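Chorismate mutase (Clostridium thermocellum, PDB 1XHO) probably catalyses, as a trimer, the rearrangement of chorismate to prephenate. Local coordinates at residues 33-38 with 119-124; 72-77 with 94-99. All coordinates share one frame; numbering follows the deposited sequence.

Contact 1 of 2, residues 33-38 with 119-124; sequences WAIRGA and VMMHVN
W33 and V123 start an antiparallel ladder as a hydrogen-bonded pair whose two bonds differ: V123 N meets W33 O at 2.9 Å, whereas W33 N reaches V123 O at 3.2 Å. At the next rung, a non-hydrogen-bonded pair, the link passes to the side chains. The methyl CB of A34 lies over one face of the H122 imidazole, 4.1 Å from the ring centroid and displaced toward the rim, a CH-pi contact. At the polar end of the ring, H122 NE2 bonds S73 OG of the second subunit. I35 returns to backbone pairing, with I35 N only 2.6 Å from M121 O. Its CG1 lies beside the backbone N (chi1 -35°), with CG2 anti to that N, and the longer branch ends with CD1 against both methyls of V123, 3.9 Å from V123 CG1; the two side chains cross at about a right angle. R36 turns to the same face as A34. Bends at chi2 and chi3 fold the chain back over the ladder, bringing CD to 3.2 Å from V119 O, while NE makes a weak bond to G37 O and NH1 bonds L101 O of the second subunit. G37 completes the run with two bonds, G37 N to V119 O and V119 N to G37 O, both 2.8 Å. Both strands are interior: 135-136 flanks 32-40, and 71-78 flanks 116-124. Helix 46-63 covers the I35, V119 and M121 face through L56, L57 and M60; the opposite face, with A34, R36, M120 and H122, meets the second subunit in the trimer interface.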
# COMPACT_ATOMS: atom_id res chain seq x y z
N TRP C 33 -3.74 -14.59 0.19
CA TRP C 33 -2.77 -14.29 -0.88
C TRP C 33 -3.13 -12.95 -1.51
O TRP C 33 -4.20 -12.40 -1.23
CB TRP C 33 -2.74 -15.40 -1.94
CG TRP C 33 -2.21 -16.70 -1.39
CD1 TRP C 33 -2.89 -17.87 -1.26
CD2 TRP C 33 -0.90 -16.93 -0.85
NE1 TRP C 33 -2.08 -18.83 -0.69
CE2 TRP C 33 -0.85 -18.28 -0.43
CE3 TRP C 33 0.24 -16.13 -0.69
CZ2 TRP C 33 0.28 -18.84 0.15
CZ3 TRP C 33 1.38 -16.70 -0.12
CH2 TRP C 33 1.39 -18.05 0.29
N ALA C 34 -2.24 -12.42 -2.34
CA ALA C 34 -2.45 -11.14 -3.00
C ALA C 34 -2.52 -11.32 -4.52
O ALA C 34 -1.82 -12.16 -5.08
CB ALA C 34 -1.35 -10.18 -2.64
N ILE C 35 -3.39 -10.55 -5.17
CA ILE C 35 -3.53 -10.59 -6.63
C ILE C 35 -3.16 -9.24 -7.24
O ILE C 35 -3.66 -8.20 -6.81
CB ILE C 35 -4.96 -10.96 -7.09
CG1 ILE C 35 -5.62 -11.96 -6.12
CG2 ILE C 35 -4.93 -11.50 -8.52
CD1 ILE C 35 -7.05 -12.33 -6.48
N ARG C 36 -2.29 -9.26 -8.24
CA ARG C 36 -1.91 -8.08 -8.99
C ARG C 36 -2.72 -7.99 -10.30
O ARG C 36 -2.99 -9.00 -10.95
CB ARG C 36 -0.39 -8.08 -9.26
CG ARG C 36 0.41 -7.15 -8.33
CD ARG C 36 0.05 -5.65 -8.56
NE ARG C 36 0.07 -5.30 -9.98
CZ ARG C 36 1.18 -5.03 -10.68
NH1 ARG C 36 2.38 -5.04 -10.10
NH2 ARG C 36 1.09 -4.75 -11.97
N GLY C 37 -3.15 -6.77 -10.64
CA GLY C 37 -3.69 -6.44 -11.94
C GLY C 37 -3.05 -5.15 -12.50
O GLY C 37 -2.59 -4.28 -11.74
N ALA C 38 -2.99 -5.06 -13.83
CA ALA C 38 -2.56 -3.83 -14.50
C ALA C 38 -3.30 -3.68 -15.80
O ALA C 38 -3.67 -4.68 -16.44
CB ALA C 38 -1.05 -3.81 -14.72
N VAL C 119 -3.47 -2.58 -9.73
CA VAL C 119 -4.35 -3.02 -8.64
C VAL C 119 -3.63 -4.10 -7.86
O VAL C 119 -3.10 -5.03 -8.46
CB VAL C 119 -5.68 -3.63 -9.18
CG1 VAL C 119 -6.52 -4.21 -8.04
CG2 VAL C 119 -6.44 -2.61 -9.94
N MSE C 120 -3.61 -3.96 -6.54
CA MSE C 120 -3.15 -5.02 -5.65
C MSE C 120 -4.32 -5.44 -4.74
O MSE C 120 -4.85 -4.63 -3.96
CB MSE C 120 -1.97 -4.55 -4.81
CG MSE C 120 -1.53 -5.57 -3.74
SE MSE C 120 0.07 -5.02 -2.77
CE MSE C 120 1.45 -5.73 -4.03
N MSE C 121 -4.71 -6.69 -4.85
CA MSE C 121 -5.88 -7.19 -4.15
C MSE C 121 -5.52 -8.30 -3.17
O MSE C 121 -5.10 -9.37 -3.58
CB MSE C 121 -6.86 -7.71 -5.19
CG MSE C 121 -8.24 -8.00 -4.68
SE MSE C 121 -9.29 -8.71 -6.13
CE MSE C 121 -9.63 -7.17 -7.19
N HIS C 122 -5.69 -8.03 -1.87
CA HIS C 122 -5.54 -9.07 -0.85
C HIS C 122 -6.86 -9.84 -0.69
O HIS C 122 -7.92 -9.24 -0.59
CB HIS C 122 -5.06 -8.47 0.48
CG HIS C 122 -3.62 -8.07 0.46
ND1 HIS C 122 -3.18 -6.90 -0.13
CD2 HIS C 122 -2.51 -8.72 0.90
CE1 HIS C 122 -1.86 -6.83 -0.01
NE2 HIS C 122 -1.43 -7.92 0.61
N VAL C 123 -6.80 -11.17 -0.69
CA VAL C 123 -8.02 -11.99 -0.69
C VAL C 123 -7.89 -13.17 0.23
O VAL C 123 -6.79 -13.61 0.54
CB VAL C 123 -8.43 -12.49 -2.12
CG1 VAL C 123 -8.65 -11.32 -3.06
CG2 VAL C 123 -7.41 -13.48 -2.70
N ASN C 124 -9.04 -13.65 0.69
CA ASN C 124 -9.11 -14.91 1.42
C ASN C 124 -9.51 -15.96 0.39
O ASN C 124 -10.52 -15.80 -0.29
CB ASN C 124 -10.09 -14.80 2.61
CG ASN C 124 -9.42 -14.20 3.87
OD1 ASN C 124 -8.29 -14.55 4.20
ND2 ASN C 124 -10.12 -13.29 4.56

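Contact 2 of 2, residues 72-77 with 94-99; sequences ISIIFT and MGWTST
Purely apolar packing joins I74, W96 and T99, where the loop between helix 89-93 and strand 100-105 folds back over strand 71-78 within a beta-alpha-beta crossover. No hydrogen bond links the two segments, and I74 is the strand residue that meets both W96 and T99. A chi1 of -41° sets CG1 on the backbone N side and the branch is extended beyond, which delivers CD1 to the six-membered part of the W96 indole, 3.7 Å from CE3 and 3.8 Å from CZ3. The I74 chain crosses that of W96 at about a right angle. A second touch comes nearer the root of the same branch, where T99 CG2 lies 4.0 Å from I74 CG1. T99 divides its branches: CG2 packs on I74, while OG1 bonds E68 OE2 of its own chain and K129 NZ of the third subunit. The indole is held from its own segment as well, since M94 CG sits 4.1 Å above the ring plane, over its centre. Just before W96, the positive phi of G95 closes helix 89-93 with a Schellman motif, and W96 itself is the centre of an inverse gamma turn. Around this patch, L57 of helix 46-63 packs against W96, V119 of strand 116-124 and L101 of strand 100-105 touch I74, and I72 and S73 form a classic beta bulge opposite H122.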
# COMPACT_ATOMS: atom_id res chain seq x y z
N ILE C 72 -10.20 -8.75 0.90
CA ILE C 72 -9.76 -8.09 2.13
C ILE C 72 -9.54 -6.59 1.87
O ILE C 72 -10.05 -5.73 2.60
CB ILE C 72 -8.46 -8.74 2.67
CG1 ILE C 72 -8.70 -10.23 2.95
CG2 ILE C 72 -7.95 -7.99 3.92
CD1 ILE C 72 -7.44 -11.03 3.18
N SER C 73 -8.80 -6.29 0.81
CA SER C 73 -8.48 -4.90 0.49
C SER C 73 -8.11 -4.72 -0.99
O SER C 73 -7.74 -5.68 -1.69
CB SER C 73 -7.36 -4.40 1.40
OG SER C 73 -6.21 -5.24 1.35
N ILE C 74 -8.26 -3.48 -1.47
CA ILE C 74 -7.86 -3.13 -2.83
C ILE C 74 -7.10 -1.81 -2.83
O ILE C 74 -7.62 -0.77 -2.43
CB ILE C 74 -9.04 -3.05 -3.82
CG1 ILE C 74 -10.02 -4.21 -3.58
CG2 ILE C 74 -8.47 -3.04 -5.25
CD1 ILE C 74 -11.07 -4.39 -4.64
N ILE C 75 -5.84 -1.90 -3.28
CA ILE C 75 -4.96 -0.76 -3.42
C ILE C 75 -4.82 -0.45 -4.91
O ILE C 75 -4.49 -1.33 -5.70
CB ILE C 75 -3.56 -1.04 -2.80
CG1 ILE C 75 -3.68 -1.23 -1.28
CG2 ILE C 75 -2.56 0.10 -3.14
CD1 ILE C 75 -2.35 -1.62 -0.58
N PHE C 76 -5.08 0.79 -5.28
CA PHE C 76 -4.94 1.25 -6.66
C PHE C 76 -3.77 2.22 -6.80
O PHE C 76 -3.53 3.03 -5.92
CB PHE C 76 -6.20 1.98 -7.09
CG PHE C 76 -7.46 1.17 -6.99
CD1 PHE C 76 -7.96 0.49 -8.10
CD2 PHE C 76 -8.16 1.10 -5.79
CE1 PHE C 76 -9.14 -0.24 -8.01
CE2 PHE C 76 -9.34 0.36 -5.69
CZ PHE C 76 -9.83 -0.31 -6.81
N THR C 77 -3.06 2.13 -7.92
CA THR C 77 -2.13 3.18 -8.33
C THR C 77 -2.41 3.60 -9.76
O THR C 77 -2.86 2.79 -10.59
CB THR C 77 -0.63 2.78 -8.23
OG1 THR C 77 -0.33 1.70 -9.13
CG2 THR C 77 -0.25 2.42 -6.78
N MSE C 94 -19.59 -1.46 -9.33
CA MSE C 94 -19.92 -2.88 -9.40
C MSE C 94 -20.35 -3.49 -8.05
O MSE C 94 -20.35 -4.71 -7.88
CB MSE C 94 -18.74 -3.65 -10.01
CG MSE C 94 -17.46 -3.64 -9.19
SE MSE C 94 -15.91 -4.06 -10.32
CE MSE C 94 -16.48 -5.88 -10.86
N GLY C 95 -20.71 -2.62 -7.11
CA GLY C 95 -21.33 -3.05 -5.87
C GLY C 95 -20.38 -3.46 -4.77
O GLY C 95 -20.82 -4.06 -3.78
N TRP C 96 -19.08 -3.17 -4.91
CA TRP C 96 -18.13 -3.47 -3.84
C TRP C 96 -18.05 -2.27 -2.89
O TRP C 96 -17.08 -1.51 -2.87
CB TRP C 96 -16.75 -3.87 -4.39
CG TRP C 96 -16.75 -5.10 -5.27
CD1 TRP C 96 -17.78 -5.98 -5.48
CD2 TRP C 96 -15.64 -5.61 -6.04
NE1 TRP C 96 -17.39 -6.97 -6.34
CE2 TRP C 96 -16.08 -6.77 -6.70
CE3 TRP C 96 -14.32 -5.18 -6.24
CZ2 TRP C 96 -15.26 -7.51 -7.54
CZ3 TRP C 96 -13.50 -5.92 -7.08
CH2 TRP C 96 -13.97 -7.07 -7.72
N THR C 97 -19.11 -2.13 -2.10
CA THR C 97 -19.30 -0.98 -1.23
C THR C 97 -18.95 -1.31 0.22
O THR C 97 -19.07 -0.45 1.08
CB THR C 97 -20.76 -0.46 -1.35
OG1 THR C 97 -21.69 -1.54 -1.17
CG2 THR C 97 -20.98 0.17 -2.73
N SER C 98 -18.49 -2.55 0.48
CA SER C 98 -18.11 -2.98 1.83
C SER C 98 -16.62 -3.33 1.93
O SER C 98 -16.20 -4.00 2.88
CB SER C 98 -18.94 -4.20 2.26
OG SER C 98 -20.34 -3.95 2.14
N THR C 99 -15.81 -2.85 0.99
CA THR C 99 -14.40 -3.24 0.90
C THR C 99 -13.49 -2.03 1.08
O THR C 99 -13.74 -0.97 0.56
CB THR C 99 -14.11 -3.98 -0.45
OG1 THR C 99 -14.88 -5.19 -0.49
CG2 THR C 99 -12.66 -4.36 -0.59

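In the fold
Contacts 1 and 2 lie about 11 Å apart, centre to centre, and meet in one mixed sheet, because strands 116-124 and 71-78 are neighbours there. H122 O to I72 N, 2.8 Å, and M120 N to I75 O, 2.9 Å, are probable hydrogen bonds between them. Along the chain the order is 33-38, 72-77, 94-99, 119-124; contact 2 thus falls within the chain between the two strands of contact 1, and strand 116-124, later in sequence, lies between 71-78 and 32-40 in the sheet. Helix 46-63 is common to both, and both reach neighbouring subunits, in keeping with the trimeric type I family, whose active sites lie between subunits.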